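Local coordinates for flavoprotein (Thermotoga maritima, PDB 5V8S), which probably acts as an electron-transferring oxidoreductase, pairing a diiron centre in a metallo-beta-lactamase-like domain with a flavodoxin-like domain expected to bind FMN, at residues Pro25-Leu30 with Tyr55-Asn60; Val64-Trp69 with Ile94-Glu99; Asp273-Phe278 with Ser328-Glu333. The protein carries 1 engineered substitution. One frame throughout, in Å; residues are numbered along the deposited sequence.

Interaction 1. Residues Pro25-Leu30 with Tyr55-Asn60; sequences PEIYVL and YLVKLN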
loop_
_atom_site.group_PDB
_atom_site.type_symbol
_atom_site.label_atom_id
_atom_site.label_comp_id
_atom_site.label_asym_id
_atom_site.label_seq_id
_atom_site.Cartn_x
_atom_site.Cartn_y
_atom_site.Cartn_z
ATOM N N PRO A 25 -22.001 39.151 -13.071
ATOM C CA PRO A 25 -20.845 40.045 -12.972
ATOM C C PRO A 25 -19.658 39.484 -13.742
ATOM O O PRO A 25 -19.685 38.332 -14.180
ATOM C CB PRO A 25 -20.553 40.067 -11.479
ATOM C CG PRO A 25 -21.024 38.754 -10.991
ATOM C CD PRO A 25 -22.222 38.401 -11.821
ATOM N N GLU A 26 -18.622 40.300 -13.899
ATOM C CA GLU A 26 -17.433 39.913 -14.651
ATOM C C GLU A 26 -16.620 38.932 -13.805
ATOM O O GLU A 26 -16.058 39.321 -12.777
ATOM C CB GLU A 26 -16.646 41.185 -14.960
ATOM C CG GLU A 26 -15.530 41.040 -15.968
ATOM C CD GLU A 26 -14.760 42.344 -16.194
ATOM O OE1 GLU A 26 -15.302 43.434 -15.910
ATOM O OE2 GLU A 26 -13.597 42.281 -16.656
ATOM N N ILE A 27 -16.557 37.661 -14.230
ATOM C CA ILE A 27 -15.886 36.605 -13.470
ATOM C C ILE A 27 -14.908 35.898 -14.389
ATOM O O ILE A 27 -15.269 35.518 -15.508
ATOM C CB ILE A 27 -16.886 35.585 -12.885
ATOM C CG1 ILE A 27 -17.843 36.265 -11.908
ATOM C CG2 ILE A 27 -16.153 34.429 -12.192
ATOM C CD1 ILE A 27 -19.007 35.404 -11.520
ATOM N N TYR A 28 -13.681 35.707 -13.903
ATOM C CA TYR A 28 -12.635 34.954 -14.580
ATOM C C TYR A 28 -12.326 33.704 -13.777
ATOM O O TYR A 28 -12.344 33.726 -12.539
ATOM C CB TYR A 28 -11.341 35.768 -14.684
ATOM C CG TYR A 28 -11.487 37.012 -15.522
ATOM C CD1 TYR A 28 -12.062 38.158 -14.993
ATOM C CD2 TYR A 28 -11.052 37.045 -16.839
ATOM C CE1 TYR A 28 -12.210 39.296 -15.750
ATOM C CE2 TYR A 28 -11.202 38.186 -17.609
ATOM C CZ TYR A 28 -11.777 39.308 -17.057
ATOM O OH TYR A 28 -11.936 40.447 -17.812
ATOM N N VAL A 29 -12.018 32.623 -14.482
ATOM C CA VAL A 29 -11.366 31.466 -13.873
ATOM C C VAL A 29 -9.884 31.522 -14.191
ATOM O O VAL A 29 -9.479 31.895 -15.303
ATOM C CB VAL A 29 -11.978 30.122 -14.334
ATOM C CG1 VAL A 29 -11.829 29.948 -15.849
ATOM C CG2 VAL A 29 -11.368 28.943 -13.560
ATOM N N LEU A 30 -9.078 31.135 -13.206
ATOM C CA LEU A 30 -7.649 30.879 -13.361
ATOM C C LEU A 30 -7.453 29.421 -12.972
ATOM O O LEU A 30 -7.558 29.076 -11.789
ATOM C CB LEU A 30 -6.833 31.777 -12.436
ATOM C CG LEU A 30 -6.963 33.270 -12.731
ATOM C CD1 LEU A 30 -6.700 34.061 -11.493
ATOM C CD2 LEU A 30 -5.996 33.673 -13.817
ATOM N N TYR A 55 -10.753 32.009 -8.841
ATOM C CA TYR A 55 -11.674 32.879 -9.559
ATOM C C TYR A 55 -11.419 34.327 -9.179
ATOM O O TYR A 55 -11.043 34.623 -8.041
ATOM C CB TYR A 55 -13.139 32.526 -9.256
ATOM C CG TYR A 55 -13.448 31.095 -9.645
ATOM C CD1 TYR A 55 -13.210 30.051 -8.760
ATOM C CD2 TYR A 55 -13.924 30.779 -10.906
ATOM C CE1 TYR A 55 -13.450 28.729 -9.118
ATOM C CE2 TYR A 55 -14.172 29.469 -11.270
ATOM C CZ TYR A 55 -13.937 28.452 -10.378
ATOM O OH TYR A 55 -14.202 27.164 -10.774
ATOM N N LEU A 56 -11.660 35.232 -10.132
ATOM C CA LEU A 56 -11.582 36.666 -9.878
ATOM C C LEU A 56 -12.896 37.313 -10.293
ATOM O O LEU A 56 -13.340 37.147 -11.435
ATOM C CB LEU A 56 -10.424 37.312 -10.648
ATOM C CG LEU A 56 -10.271 38.821 -10.399
ATOM C CD1 LEU A 56 -9.648 39.064 -9.033
ATOM C CD2 LEU A 56 -9.448 39.478 -11.492
ATOM N N VAL A 57 -13.503 38.061 -9.372
ATOM C CA VAL A 57 -14.746 38.776 -9.635
ATOM C C VAL A 57 -14.403 40.255 -9.656
ATOM O O VAL A 57 -13.974 40.803 -8.640
ATOM C CB VAL A 57 -15.831 38.485 -8.581
ATOM C CG1 VAL A 57 -17.184 39.013 -9.063
ATOM C CG2 VAL A 57 -15.915 36.990 -8.277
ATOM N N LYS A 58 -14.589 40.904 -10.804
ATOM C CA LYS A 58 -14.281 42.318 -10.952
ATOM C C LYS A 58 -15.583 43.093 -10.867
ATOM O O LYS A 58 -16.473 42.913 -11.705
ATOM C CB LYS A 58 -13.565 42.582 -12.276
ATOM C CG LYS A 58 -12.238 41.828 -12.367
ATOM C CD LYS A 58 -11.423 42.213 -13.600
ATOM C CE LYS A 58 -10.599 43.474 -13.378
ATOM N NZ LYS A 58 -9.749 43.806 -14.578
ATOM N N LEU A 59 -15.694 43.931 -9.847
ATOM C CA LEU A 59 -16.918 44.669 -9.548
ATOM C C LEU A 59 -16.627 46.165 -9.511
ATOM O O LEU A 59 -15.485 46.612 -9.637
ATOM C CB LEU A 59 -17.490 44.194 -8.204
ATOM C CG LEU A 59 -17.758 42.683 -8.136
ATOM C CD1 LEU A 59 -17.939 42.197 -6.707
ATOM C CD2 LEU A 59 -19.001 42.343 -8.976
ATOM N N ASN A 60 -17.691 46.941 -9.349
ATOM C CA ASN A 60 -17.578 48.388 -9.196
ATOM C C ASN A 60 -17.131 48.649 -7.766
ATOM O O ASN A 60 -17.911 48.509 -6.824
ATOM C CB ASN A 60 -18.916 49.052 -9.496
ATOM C CG ASN A 60 -18.901 50.541 -9.248
ATOM O OD1 ASN A 60 -17.851 51.161 -9.069
ATOM N ND2 ASN A 60 -20.081 51.131 -9.250
HETATM O O HOH W 1 -18.830 43.166 -12.949
#
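The Tyr28 ring meets Leu56 O and Glu26 OE2 at its edge, both near the ring plane, while the Lys58 chain crosses it obliquely with CD 3.7 Å from Tyr28 CE1. Glu26 OE2 accepts a hydrogen bond from Tyr28 OH on its anti lone pair (2.7 Å), which ties the ring to its own strand. The bend of Lys58 at chi3 (84°) brings CE round beyond that contact, and NZ goes on to bond Ile84 O rather than Glu26. On the other face of the sheet Tyr55 and Val29 lie side by side, with Val29 CG2 3.7 Å from Tyr55 CE2. Phe177 meets the Tyr55 ring edge-to-face, and Tyr55 OH bonds Pro238 O. Ile27 CG1 rests 4.0 Å from Val57 CG1 in the same row, and Pro25 CB reaches Leu59 CD2. Between the two faces the backbones pair antiparallel. Tyr28 N to Leu56 O and Leu56 N to Tyr28 O are both 2.9 Å, and Lys58 N bonds Glu26 O. Beyond that bond a water links Glu26 N to Lys58 O. Strands 26-34 and 50-59 are neighbours in the mixed seven-stranded sheet; Ile27, Tyr55 and Val57, on the apolar face, pack on strand 175-179 of the second sheet, and this is the beta-sandwich core of the metallo-beta-lactamase fold.

Interaction 2. Residues Val64-Trp69 with Ile94-Glu99; sequences VLIDGW and IVNHTE. With FEO (mu-oxo-diiron), chain C.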
loop_
_atom_site.group_PDB
_atom_site.type_symbol
_atom_site.label_atom_id
_atom_site.label_comp_id
_atom_site.label_asym_id
_atom_site.label_seq_id
_atom_site.Cartn_x
_atom_site.Cartn_y
_atom_site.Cartn_z
ATOM N N VAL A 64 -12.384 40.828 -6.252
ATOM C CA VAL A 64 -12.497 39.746 -5.270
ATOM C C VAL A 64 -11.845 38.493 -5.845
ATOM O O VAL A 64 -12.342 37.913 -6.816
ATOM C CB VAL A 64 -13.959 39.473 -4.900
ATOM C CG1 VAL A 64 -14.053 38.413 -3.798
ATOM C CG2 VAL A 64 -14.671 40.769 -4.501
ATOM N N LEU A 65 -10.749 38.062 -5.229
ATOM C CA LEU A 65 -10.104 36.796 -5.570
ATOM C C LEU A 65 -10.690 35.699 -4.697
ATOM O O LEU A 65 -10.864 35.886 -3.490
ATOM C CB LEU A 65 -8.602 36.886 -5.325
ATOM C CG LEU A 65 -7.815 35.593 -5.515
ATOM C CD1 LEU A 65 -7.829 35.174 -6.973
ATOM C CD2 LEU A 65 -6.393 35.809 -5.015
ATOM N N ILE A 66 -11.017 34.561 -5.311
ATOM C CA ILE A 66 -11.649 33.452 -4.599
ATOM C C ILE A 66 -10.759 32.230 -4.765
ATOM O O ILE A 66 -10.586 31.718 -5.876
ATOM C CB ILE A 66 -13.089 33.196 -5.073
ATOM C CG1 ILE A 66 -13.901 34.489 -4.871
ATOM C CG2 ILE A 66 -13.719 32.017 -4.295
ATOM C CD1 ILE A 66 -15.356 34.368 -5.235
ATOM N N ASP A 67 -10.166 31.795 -3.656
ATOM C CA ASP A 67 -9.278 30.637 -3.587
ATOM C C ASP A 67 -7.977 30.880 -4.363
ATOM O O ASP A 67 -7.657 32.031 -4.684
ATOM C CB ASP A 67 -10.056 29.373 -3.975
ATOM C CG ASP A 67 -11.230 29.090 -2.996
ATOM O OD1 ASP A 67 -11.099 29.374 -1.769
ATOM O OD2 ASP A 67 -12.297 28.620 -3.444
ATOM N N GLY A 68 -7.192 29.842 -4.615
ATOM C CA GLY A 68 -5.871 30.005 -5.182
ATOM C C GLY A 68 -5.366 28.683 -5.746
ATOM O O GLY A 68 -6.145 27.785 -6.069
ATOM N N TRP A 69 -4.042 28.565 -5.844
ATOM C CA TRP A 69 -3.388 27.381 -6.394
ATOM C C TRP A 69 -2.400 26.800 -5.386
ATOM O O TRP A 69 -1.989 27.456 -4.429
ATOM C CB TRP A 69 -2.587 27.700 -7.665
ATOM C CG TRP A 69 -3.390 28.084 -8.886
ATOM C CD1 TRP A 69 -4.739 28.085 -9.026
ATOM C CD2 TRP A 69 -2.854 28.522 -10.139
ATOM N NE1 TRP A 69 -5.082 28.518 -10.284
ATOM C CE2 TRP A 69 -3.940 28.797 -10.984
ATOM C CE3 TRP A 69 -1.554 28.719 -10.622
ATOM C CZ2 TRP A 69 -3.776 29.253 -12.283
ATOM C CZ3 TRP A 69 -1.391 29.183 -11.904
ATOM C CH2 TRP A 69 -2.498 29.430 -12.728
ATOM N N ILE A 94 -11.410 35.672 -0.729
ATOM C CA ILE A 94 -12.298 34.732 -0.049
ATOM C C ILE A 94 -11.628 33.367 -0.030
ATOM O O ILE A 94 -11.208 32.856 -1.073
ATOM C CB ILE A 94 -13.673 34.650 -0.734
ATOM C CG1 ILE A 94 -14.389 36.009 -0.628
ATOM C CG2 ILE A 94 -14.519 33.540 -0.086
ATOM C CD1 ILE A 94 -15.755 36.064 -1.337
ATOM N N VAL A 95 -11.510 32.803 1.157
ATOM C CA VAL A 95 -10.885 31.501 1.366
ATOM C C VAL A 95 -11.981 30.553 1.843
ATOM O O VAL A 95 -12.328 30.518 3.025
ATOM C CB VAL A 95 -9.726 31.594 2.363
ATOM C CG1 VAL A 95 -9.085 30.228 2.568
ATOM C CG2 VAL A 95 -8.699 32.592 1.861
ATOM N N ASN A 96 -12.532 29.760 0.913
ATOM C CA ASN A 96 -13.584 28.822 1.262
ATOM C C ASN A 96 -13.048 27.636 2.071
ATOM O O ASN A 96 -13.818 26.999 2.793
ATOM C CB ASN A 96 -14.225 28.286 -0.021
ATOM C CG ASN A 96 -15.106 29.312 -0.716
ATOM O OD1 ASN A 96 -16.012 29.886 -0.102
ATOM N ND2 ASN A 96 -14.854 29.549 -2.016
ATOM N N HIS A 97 -11.749 27.345 1.970
ATOM C CA HIS A 97 -11.118 26.155 2.528
ATOM C C HIS A 97 -9.628 26.416 2.460
ATOM O O HIS A 97 -9.135 26.954 1.463
ATOM C CB HIS A 97 -11.538 24.957 1.651
ATOM C CG HIS A 97 -10.897 23.626 1.950
ATOM N ND1 HIS A 97 -10.827 23.039 3.201
ATOM C CD2 HIS A 97 -10.399 22.710 1.089
ATOM C CE1 HIS A 97 -10.272 21.843 3.098
ATOM N NE2 HIS A 97 -10.011 21.615 1.823
ATOM N N THR A 98 -8.922 26.085 3.535
ATOM C CA THR A 98 -7.546 26.526 3.711
ATOM C C THR A 98 -6.507 25.481 3.325
ATOM O O THR A 98 -5.312 25.741 3.485
ATOM C CB THR A 98 -7.300 26.926 5.166
ATOM O OG1 THR A 98 -7.436 25.772 6.007
ATOM C CG2 THR A 98 -8.279 28.016 5.599
ATOM N N GLU A 99 -6.913 24.307 2.853
ATOM C CA GLU A 99 -5.925 23.274 2.573
ATOM C C GLU A 99 -4.940 23.796 1.523
ATOM O O GLU A 99 -5.342 24.509 0.597
ATOM C CB GLU A 99 -6.611 22.005 2.064
ATOM C CG GLU A 99 -5.688 20.822 1.891
ATOM C CD GLU A 99 -6.411 19.549 1.558
ATOM O OE1 GLU A 99 -7.640 19.489 1.668
ATOM O OE2 GLU A 99 -5.722 18.565 1.195
HETATM FE FE1 FEO C . -9.383 19.896 0.548
HETATM FE FE2 FEO C . -8.910 20.896 -2.677
HETATM O O FEO C . -8.519 20.824 -0.840
HETATM O O HOH W 2 -8.687 28.914 -0.554
HETATM O O HOH W 3 -8.813 18.189 -0.730
HETATM O O HOH W 4 -9.100 18.631 -2.622
#
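Strand 64-66 runs parallel to the end of strand 92-94, pairing Ile66 with Ile94, with Ile94 N bonded to Leu65 O (2.8 Å) and Asp67 N to Ile94 O, after which both chains leave the sheet as loops. Ile66 and Ile94 stand side by side on one face, and the far end of Ile94 meets Val64, CD1 3.8 Å from Val64 CG1. Where the strand pairing stops, the Asp67 carboxylate takes over. CG lies anti to the carbonyl carbon (chi1 -62°), on the side of the backbone N; each carboxylate oxygen receives an N-H from Asn96. OD1 accepts the backbone N of Asn96 at 3.1 Å on its syn lone pair. OD2 is met by Asn96 ND2, also at 3.1 Å, on the syn side, 28° out of the carboxylate plane but close to the amide plane; the two planes are 66° apart. Thr170 bonds Asn96 OD1, so both ends of the amide are held and its rotation is fixed. A water donates to both Asp67 OD1 and His97 O, carrying the network to the next residue. There the diiron site begins: His97 NE2 binds one iron at 2.2 Å and Glu99 OE1 the same iron at 2.1 Å, with a water in its shell. His163 and Asp180 add further ligands. Asp166 receives His97 ND1, and Glu99 OE2 makes a weak hydrogen bond to Tyr276 of the second subunit. His97, Glu99 and Asp101 belong to the H-x-E-x-D motif of flavodiiron proteins. The three donors around buried Asp67 would suit a carboxylate anion, and through Asn96 and the water it probably sets the course of the metal-binding loop without touching iron itself.

Interaction 3. Residues Asp273-Phe278 with Ser328-Glu333; sequences DSMYGF and STYEAE
Ser328 OG engages two backbone atoms of 273-278: it donates to Asp273 O (2.8 Å), from well above the carbonyl plane, and weakly accepts from Met275 N at 3.4 Å. The hydroxyl is aimed there by chi1 of -63°, anti to the Ser328 carbonyl carbon. Asp273 is modelled in two conformers, so its side-chain bonds are less certain; in the one described, OD1 accepts Ser328 N at 3.0 Å in a nearly straight bond (172°), on the syn side though out of the carboxylate plane, and a water spans Asp273 OD2 and Ser328 O. The two segments are the loops that follow strands 267-273 and 322-327 at the same end of the parallel five-stranded sheet of the flavodoxin-like domain. In flavodoxins such loops line the FMN pocket, the first being the phosphate-binding one, and probably do so here. Farther out the contact turns apolar. Met275 SD packs 3.6 Å from Ser328 CB and makes an oblique Met-aromatic contact with the Tyr330 ring, while Met275 CE faces Glu331 OE2 tip to tip. Tyr276 sets its edge on Tyr330 in a T-shaped pair, ring centres 5.0 Å apart and planes at 71°, with CE2 over the middle of the Tyr330 face. Tyr276 has Met275 CB over one of its own faces. Tyr330 is presented by a type II' turn, Thr329 to Ala332, in which it takes a positive phi. Phe278 crosses Tyr330 at about a right angle, CB 3.8 Å from OH, and its ring meets Phe132 of the second subunit.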
loop_
_atom_site.group_PDB
_atom_site.type_symbol
_atom_site.label_atom_id
_atom_site.label_comp_id
_atom_site.label_asym_id
_atom_site.label_seq_id
_atom_site.Cartn_x
_atom_site.Cartn_y
_atom_site.Cartn_z
ATOM N N ASP A 273 -6.880 -11.097 -2.933
ATOM C CA ASP A 273 -5.438 -11.304 -2.964
ATOM C C ASP A 273 -5.147 -12.790 -3.119
ATOM O O ASP A 273 -5.684 -13.616 -2.372
ATOM C CB ASP A 273 -4.692 -10.669 -1.758
ATOM C CG ASP A 273 -5.141 -11.191 -0.378
ATOM O OD1 ASP A 273 -6.170 -11.891 -0.260
ATOM O OD2 ASP A 273 -4.418 -10.863 0.618
ATOM N N SER A 274 -4.301 -13.125 -4.095
ATOM C CA SER A 274 -3.984 -14.506 -4.414
ATOM C C SER A 274 -2.480 -14.603 -4.243
ATOM O O SER A 274 -1.724 -14.170 -5.125
ATOM C CB SER A 274 -4.460 -14.836 -5.819
ATOM O OG SER A 274 -4.183 -16.179 -6.124
ATOM N N MET A 275 -2.066 -15.114 -3.067
ATOM C CA MET A 275 -0.653 -15.230 -2.723
ATOM C C MET A 275 0.030 -16.270 -3.583
ATOM O O MET A 275 1.198 -16.091 -3.932
ATOM C CB MET A 275 -0.488 -15.595 -1.242
ATOM C CG MET A 275 -0.715 -14.422 -0.262
ATOM S SD MET A 275 -0.739 -14.828 1.531
ATOM C CE MET A 275 0.976 -15.266 1.780
ATOM N N TYR A 276 -0.688 -17.354 -3.949
ATOM C CA TYR A 276 -0.103 -18.459 -4.702
ATOM C C TYR A 276 -0.924 -18.967 -5.872
ATOM O O TYR A 276 -0.408 -19.806 -6.609
ATOM C CB TYR A 276 0.178 -19.692 -3.813
ATOM C CG TYR A 276 0.758 -19.379 -2.448
ATOM C CD1 TYR A 276 2.040 -18.866 -2.315
ATOM C CD2 TYR A 276 0.023 -19.610 -1.295
ATOM C CE1 TYR A 276 2.549 -18.545 -1.086
ATOM C CE2 TYR A 276 0.525 -19.304 -0.052
ATOM C CZ TYR A 276 1.788 -18.768 0.049
ATOM O OH TYR A 276 2.274 -18.467 1.289
ATOM N N GLY A 277 -2.179 -18.556 -6.046
ATOM C CA GLY A 277 -3.024 -19.069 -7.119
ATOM C C GLY A 277 -4.247 -19.853 -6.670
ATOM O O GLY A 277 -5.195 -20.011 -7.459
ATOM N N PHE A 278 -4.311 -20.281 -5.419
ATOM C CA PHE A 278 -5.490 -20.991 -4.935
ATOM C C PHE A 278 -6.699 -20.069 -4.795
ATOM O O PHE A 278 -7.824 -20.457 -5.138
ATOM C CB PHE A 278 -5.169 -21.680 -3.624
ATOM C CG PHE A 278 -4.167 -22.775 -3.776
ATOM C CD1 PHE A 278 -4.545 -24.001 -4.269
ATOM C CD2 PHE A 278 -2.844 -22.570 -3.471
ATOM C CE1 PHE A 278 -3.635 -25.007 -4.437
ATOM C CE2 PHE A 278 -1.915 -23.596 -3.631
ATOM C CZ PHE A 278 -2.321 -24.804 -4.117
ATOM N N SER A 328 -6.616 -14.415 1.222
ATOM C CA SER A 328 -5.549 -15.323 1.633
ATOM C C SER A 328 -5.287 -15.199 3.126
ATOM O O SER A 328 -5.272 -14.095 3.684
ATOM C CB SER A 328 -4.239 -14.976 0.929
ATOM O OG SER A 328 -4.295 -15.130 -0.484
ATOM N N THR A 329 -4.957 -16.330 3.747
ATOM C CA THR A 329 -4.673 -16.348 5.169
ATOM C C THR A 329 -3.388 -17.140 5.371
ATOM O O THR A 329 -2.314 -16.543 5.376
ATOM C CB THR A 329 -5.850 -16.933 5.951
ATOM O OG1 THR A 329 -6.071 -18.281 5.522
ATOM C CG2 THR A 329 -7.128 -16.103 5.744
ATOM N N TYR A 330 -3.468 -18.474 5.476
ATOM C CA TYR A 330 -2.298 -19.305 5.763
ATOM C C TYR A 330 -1.756 -18.971 7.156
ATOM O O TYR A 330 -2.408 -19.293 8.154
ATOM C CB TYR A 330 -1.254 -19.187 4.635
ATOM C CG TYR A 330 -1.861 -19.472 3.259
ATOM C CD1 TYR A 330 -2.073 -20.775 2.836
ATOM C CD2 TYR A 330 -2.244 -18.433 2.402
ATOM C CE1 TYR A 330 -2.634 -21.048 1.601
ATOM C CE2 TYR A 330 -2.823 -18.700 1.151
ATOM C CZ TYR A 330 -3.002 -20.009 0.759
ATOM O OH TYR A 330 -3.576 -20.290 -0.472
ATOM N N GLU A 331 -0.592 -18.306 7.240
ATOM C CA GLU A 331 0.008 -17.972 8.532
ATOM C C GLU A 331 -0.719 -16.850 9.279
ATOM O O GLU A 331 -0.630 -16.789 10.513
ATOM C CB GLU A 331 1.488 -17.596 8.336
ATOM C CG GLU A 331 1.745 -16.241 7.638
ATOM C CD GLU A 331 1.572 -16.328 6.112
ATOM O OE1 GLU A 331 1.163 -17.412 5.620
ATOM O OE2 GLU A 331 1.868 -15.325 5.404
ATOM N N ALA A 332 -1.434 -15.971 8.578
ATOM C CA ALA A 332 -2.051 -14.792 9.186
ATOM C C ALA A 332 -3.477 -14.672 8.676
ATOM O O ALA A 332 -3.822 -15.244 7.646
ATOM C CB ALA A 332 -1.282 -13.510 8.828
ATOM N N GLU A 333 -4.305 -13.910 9.398
ATOM C CA GLU A 333 -5.696 -13.755 8.992
ATOM C C GLU A 333 -5.852 -12.746 7.865
ATOM O O GLU A 333 -6.738 -12.913 7.015
ATOM C CB GLU A 333 -6.569 -13.320 10.177
ATOM C CG GLU A 333 -6.910 -14.426 11.183
ATOM C CD GLU A 333 -7.703 -15.587 10.578
ATOM O OE1 GLU A 333 -8.280 -15.427 9.476
ATOM O OE2 GLU A 333 -7.750 -16.661 11.223
HETATM O O HOH W 5 -5.471 -11.604 3.075
#

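Overall arrangement
Interactions 1 and 2 share one sheet: strands 50-59 and 62-66 are neighbours, and backbone bonds such as Tyr55 O to Ile66 N run straight from one contact to the other. Interaction 1 is sheet pairing with an apolar inner face and a more polar, partly exposed outer one. Interaction 2 is wholly buried and turns polar at the strand ends, close to the irons. Interaction 3 belongs to the other domain, its centre about 48 Å from that of interaction 2 within the chain, and joins two loops by serine and aspartate bonds and aromatic packing at the subunit interface. Across that interface, 273-278 of one subunit meets 94-99 of the other, consistent with electron transfer between subunits.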